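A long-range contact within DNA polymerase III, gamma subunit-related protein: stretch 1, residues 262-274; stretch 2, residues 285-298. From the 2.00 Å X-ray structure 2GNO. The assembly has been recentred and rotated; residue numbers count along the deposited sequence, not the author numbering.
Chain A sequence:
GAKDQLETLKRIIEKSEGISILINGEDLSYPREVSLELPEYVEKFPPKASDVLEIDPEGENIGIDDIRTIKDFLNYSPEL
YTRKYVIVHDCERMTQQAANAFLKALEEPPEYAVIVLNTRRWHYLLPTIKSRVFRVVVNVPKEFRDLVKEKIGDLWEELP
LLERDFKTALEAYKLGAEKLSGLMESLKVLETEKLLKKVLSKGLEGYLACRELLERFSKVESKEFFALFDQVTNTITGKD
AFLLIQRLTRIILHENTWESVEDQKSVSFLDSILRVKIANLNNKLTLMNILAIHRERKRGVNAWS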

# COMPACT_ATOMS: atom_id res chain seq x y z
N GLU A 262 -2.78 -29.88 -9.97
CA GLU A 262 -2.10 -29.06 -10.97
C GLU A 262 -2.10 -27.62 -10.46
O GLU A 262 -1.11 -26.91 -10.59
CB GLU A 262 -2.75 -29.12 -12.36
CG GLU A 262 -2.75 -30.50 -13.08
CD GLU A 262 -3.75 -31.52 -12.54
OE1 GLU A 262 -4.50 -31.19 -11.60
OE2 GLU A 262 -3.78 -32.66 -13.07
N ASP A 263 -3.23 -27.20 -9.86
CA ASP A 263 -3.34 -25.87 -9.29
C ASP A 263 -2.29 -25.65 -8.20
O ASP A 263 -1.75 -24.56 -8.09
CB ASP A 263 -4.75 -25.64 -8.71
CG ASP A 263 -5.84 -25.56 -9.78
OD1 ASP A 263 -5.52 -25.35 -10.97
OD2 ASP A 263 -7.02 -25.69 -9.40
N GLN A 264 -1.99 -26.69 -7.43
CA GLN A 264 -1.00 -26.58 -6.35
C GLN A 264 0.43 -26.30 -6.92
O GLN A 264 1.24 -25.68 -6.24
CB GLN A 264 -1.07 -27.81 -5.45
CG GLN A 264 -0.42 -27.60 -4.09
CD GLN A 264 -0.57 -28.79 -3.16
OE1 GLN A 264 -1.12 -29.83 -3.54
NE2 GLN A 264 -0.08 -28.65 -1.94
N LYS A 265 0.72 -26.75 -8.14
CA LYS A 265 1.99 -26.44 -8.78
C LYS A 265 1.96 -24.94 -9.14
O LYS A 265 2.93 -24.24 -8.93
CB LYS A 265 2.21 -27.25 -10.07
CG LYS A 265 3.53 -26.93 -10.77
CD LYS A 265 3.72 -27.68 -12.07
CE LYS A 265 5.05 -27.27 -12.69
NZ LYS A 265 5.31 -27.90 -14.01
N SER A 266 0.85 -24.49 -9.73
CA SER A 266 0.68 -23.08 -10.12
C SER A 266 0.74 -22.13 -8.93
O SER A 266 1.40 -21.10 -9.00
CB SER A 266 -0.64 -22.89 -10.86
OG SER A 266 -0.64 -23.60 -12.06
N VAL A 267 0.05 -22.47 -7.85
CA VAL A 267 0.06 -21.65 -6.63
C VAL A 267 1.46 -21.55 -6.06
O VAL A 267 1.87 -20.47 -5.65
CB VAL A 267 -0.87 -22.22 -5.52
CG1 VAL A 267 -0.69 -21.51 -4.17
CG2 VAL A 267 -2.27 -22.10 -5.93
N SER A 268 2.18 -22.68 -6.03
CA SER A 268 3.56 -22.71 -5.52
C SER A 268 4.46 -21.81 -6.33
O SER A 268 5.34 -21.16 -5.77
CB SER A 268 4.13 -24.13 -5.51
OG SER A 268 3.43 -24.91 -4.57
N PHE A 269 4.25 -21.78 -7.65
CA PHE A 269 5.01 -20.91 -8.55
C PHE A 269 4.65 -19.44 -8.29
O PHE A 269 5.53 -18.62 -8.07
CB PHE A 269 4.75 -21.31 -10.00
CG PHE A 269 5.37 -20.40 -11.02
CD1 PHE A 269 6.73 -20.49 -11.31
CD2 PHE A 269 4.59 -19.50 -11.75
CE1 PHE A 269 7.30 -19.67 -12.27
CE2 PHE A 269 5.17 -18.67 -12.70
CZ PHE A 269 6.51 -18.76 -12.97
N LEU A 270 3.35 -19.13 -8.26
CA LEU A 270 2.87 -17.77 -7.98
C LEU A 270 3.37 -17.25 -6.63
O LEU A 270 3.87 -16.12 -6.55
CB LEU A 270 1.34 -17.71 -8.09
CG LEU A 270 0.72 -17.92 -9.48
CD1 LEU A 270 -0.78 -18.22 -9.40
CD2 LEU A 270 0.99 -16.77 -10.39
N ASP A 271 3.27 -18.07 -5.57
CA ASP A 271 3.76 -17.69 -4.23
C ASP A 271 5.26 -17.38 -4.25
O ASP A 271 5.70 -16.45 -3.57
CB ASP A 271 3.54 -18.78 -3.15
CG ASP A 271 2.11 -18.85 -2.62
OD1 ASP A 271 1.28 -17.94 -2.85
OD2 ASP A 271 1.81 -19.84 -1.91
N SER A 272 6.02 -18.18 -4.99
CA SER A 272 7.47 -18.01 -5.12
C SER A 272 7.88 -16.69 -5.77
O SER A 272 8.85 -16.08 -5.31
CB SER A 272 8.09 -19.17 -5.90
OG SER A 272 7.96 -20.38 -5.17
N ILE A 273 7.14 -16.26 -6.79
CA ILE A 273 7.42 -15.00 -7.53
C ILE A 273 7.48 -13.79 -6.62
O ILE A 273 8.31 -12.91 -6.81
CB ILE A 273 6.34 -14.69 -8.63
CG1 ILE A 273 6.20 -15.82 -9.67
CG2 ILE A 273 6.61 -13.34 -9.35
CD1 ILE A 273 7.45 -16.25 -10.31
N LEU A 274 6.58 -13.76 -5.64
CA LEU A 274 6.48 -12.68 -4.67
C LEU A 274 7.73 -12.48 -3.81
O LEU A 274 8.03 -11.35 -3.41
CB LEU A 274 5.26 -12.90 -3.76
CG LEU A 274 3.86 -12.93 -4.42
CD1 LEU A 274 2.78 -13.27 -3.41
CD2 LEU A 274 3.53 -11.63 -5.13
N LEU A 285 9.73 -14.15 -19.34
CA LEU A 285 9.39 -15.55 -19.09
C LEU A 285 8.41 -15.66 -17.92
O LEU A 285 7.45 -16.43 -17.99
CB LEU A 285 10.65 -16.34 -18.75
CG LEU A 285 10.54 -17.83 -18.48
CD1 LEU A 285 10.09 -18.58 -19.74
CD2 LEU A 285 11.89 -18.32 -18.00
N THR A 286 8.65 -14.91 -16.85
CA THR A 286 7.76 -14.95 -15.69
C THR A 286 6.37 -14.41 -16.03
O THR A 286 5.36 -15.03 -15.65
CB THR A 286 8.35 -14.20 -14.47
OG1 THR A 286 9.63 -14.75 -14.12
CG2 THR A 286 7.42 -14.29 -13.27
N LEU A 287 6.31 -13.26 -16.71
CA LEU A 287 5.03 -12.64 -17.09
C LEU A 287 4.22 -13.61 -17.97
O LEU A 287 3.06 -13.83 -17.73
CB LEU A 287 5.25 -11.30 -17.80
CG LEU A 287 4.00 -10.46 -18.14
CD1 LEU A 287 3.27 -10.04 -16.90
CD2 LEU A 287 4.41 -9.23 -18.91
N MSE A 288 4.89 -14.21 -18.95
CA MSE A 288 4.27 -15.19 -19.83
C MSE A 288 3.63 -16.32 -19.06
O MSE A 288 2.50 -16.69 -19.33
CB MSE A 288 5.32 -15.82 -20.74
CG MSE A 288 4.71 -16.72 -21.77
SE MSE A 288 6.05 -17.45 -22.89
CE MSE A 288 6.90 -18.75 -21.69
N ASN A 289 4.37 -16.85 -18.09
CA ASN A 289 3.88 -17.96 -17.29
C ASN A 289 2.70 -17.61 -16.38
O ASN A 289 1.77 -18.38 -16.33
CB ASN A 289 5.03 -18.61 -16.51
CG ASN A 289 6.02 -19.37 -17.42
OD1 ASN A 289 5.64 -20.05 -18.37
ND2 ASN A 289 7.29 -19.34 -17.05
N ILE A 290 2.73 -16.48 -15.67
CA ILE A 290 1.60 -16.11 -14.78
C ILE A 290 0.32 -15.87 -15.59
O ILE A 290 -0.76 -16.31 -15.21
CB ILE A 290 1.92 -14.91 -13.82
CG1 ILE A 290 2.05 -13.56 -14.55
CG2 ILE A 290 3.17 -15.20 -13.00
CD1 ILE A 290 2.28 -12.38 -13.62
N LEU A 291 0.46 -15.16 -16.70
CA LEU A 291 -0.65 -14.85 -17.60
C LEU A 291 -1.23 -16.10 -18.22
O LEU A 291 -2.46 -16.21 -18.34
CB LEU A 291 -0.21 -13.88 -18.69
CG LEU A 291 0.10 -12.47 -18.27
CD1 LEU A 291 0.66 -11.69 -19.45
CD2 LEU A 291 -1.14 -11.77 -17.71
N ALA A 292 -0.36 -17.03 -18.62
CA ALA A 292 -0.80 -18.31 -19.18
C ALA A 292 -1.53 -19.09 -18.11
O ALA A 292 -2.55 -19.69 -18.39
CB ALA A 292 0.37 -19.12 -19.71
N ILE A 293 -0.99 -19.07 -16.87
CA ILE A 293 -1.64 -19.75 -15.75
C ILE A 293 -3.07 -19.21 -15.57
O ILE A 293 -4.02 -19.99 -15.45
CB ILE A 293 -0.81 -19.58 -14.42
CG1 ILE A 293 0.44 -20.47 -14.47
CG2 ILE A 293 -1.62 -19.97 -13.19
CD1 ILE A 293 1.51 -20.14 -13.40
N HIS A 294 -3.20 -17.90 -15.55
CA HIS A 294 -4.48 -17.21 -15.38
C HIS A 294 -5.46 -17.49 -16.52
O HIS A 294 -6.63 -17.80 -16.27
CB HIS A 294 -4.25 -15.71 -15.24
CG HIS A 294 -5.52 -14.91 -15.12
ND1 HIS A 294 -6.32 -14.95 -14.00
CD2 HIS A 294 -6.09 -14.03 -15.97
CE1 HIS A 294 -7.34 -14.13 -14.17
NE2 HIS A 294 -7.23 -13.57 -15.36
N ARG A 295 -4.98 -17.36 -17.75
CA ARG A 295 -5.76 -17.61 -18.95
C ARG A 295 -6.32 -19.03 -18.98
O ARG A 295 -7.50 -19.22 -19.25
CB ARG A 295 -4.92 -17.34 -20.19
CG ARG A 295 -5.59 -17.66 -21.52
CD ARG A 295 -4.66 -17.34 -22.63
NE ARG A 295 -5.19 -17.70 -23.97
CZ ARG A 295 -6.05 -16.96 -24.68
NH1 ARG A 295 -6.50 -15.81 -24.22
NH2 ARG A 295 -6.42 -17.37 -25.89
N GLU A 296 -5.48 -20.01 -18.70
CA GLU A 296 -5.91 -21.40 -18.73
C GLU A 296 -6.82 -21.74 -17.55
O GLU A 296 -7.74 -22.55 -17.72
CB GLU A 296 -4.71 -22.35 -18.87
CG GLU A 296 -3.81 -22.03 -20.12
CD GLU A 296 -4.54 -22.06 -21.49
OE1 GLU A 296 -5.52 -22.81 -21.66
OE2 GLU A 296 -4.09 -21.32 -22.40
N ARG A 297 -6.60 -21.12 -16.39
CA ARG A 297 -7.43 -21.32 -15.20
C ARG A 297 -8.85 -20.82 -15.52
O ARG A 297 -9.83 -21.49 -15.22
CB ARG A 297 -6.85 -20.56 -13.99
CG ARG A 297 -7.54 -20.79 -12.64
CD ARG A 297 -7.45 -22.24 -12.17
NE ARG A 297 -8.02 -22.43 -10.84
N LYS A 298 -8.94 -19.65 -16.13
CA LYS A 298 -10.23 -19.09 -16.57
C LYS A 298 -10.96 -19.89 -17.66
O LYS A 298 -12.17 -19.75 -17.78
CB LYS A 298 -10.11 -17.62 -16.97
CG LYS A 298 -10.50 -16.59 -15.90
CD LYS A 298 -9.87 -16.70 -14.53
CE LYS A 298 -10.59 -15.73 -13.57
NZ LYS A 298 -10.62 -14.30 -14.01

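Two helices run in roughly opposite directions here, their axes 141° apart in direction and 11.0 Å apart at closest approach. At this somewhat wide spacing, branched and aromatic side chains occupy the space between the helices. The register follows the helical repeat: D263, S266, L270 and I273 on one helix lie nearest R297, I293, I290 and T286 on the other, steps of three or four residues that keep one face of each helix turned to its partner.

The backbones draw closest at S266 and I293, whose CA atoms are 6.9 Å apart. The small serine leaves room for the isoleucine, and CG2 of I293 comes within 3.9 Å of S266 CB. I293 is the main bump of its helix, covered more than any other residue in the contact. It enters a hollow lined by S266, F269 and L270: its CD1 lies 3.6 Å from F269 CD2, while its CG2 is 4.3 Å from L270 CD1.

F269 supplies the answering bump. With chi1 at t, its ring reaches over the second helix and meets it obliquely, CE2 lying 3.8 Å from N289 CB and 4.0 Å from I290 CG2. The same I290 methyl, CG2, also packs 3.7 Å from L270 CD2, so it serves two neighbours at once. The CA-to-CB bond of L270 points sideways to the second helix, but the end of the side chain comes nearer to it and makes this contact. Farther along, I273 CD1 touches T286 CG2 at 3.6 Å; the threonine offers a methyl here while its OG1 is hydrogen-bonded elsewhere in the structure.

Charge appears at the other end, where D263 OD2 and R297 NE form a long salt bridge of 3.7 Å. The arginine is unmodelled beyond NE. No hydrogen bond joins the helices among the modelled atoms; the contact rests chiefly on apolar fit.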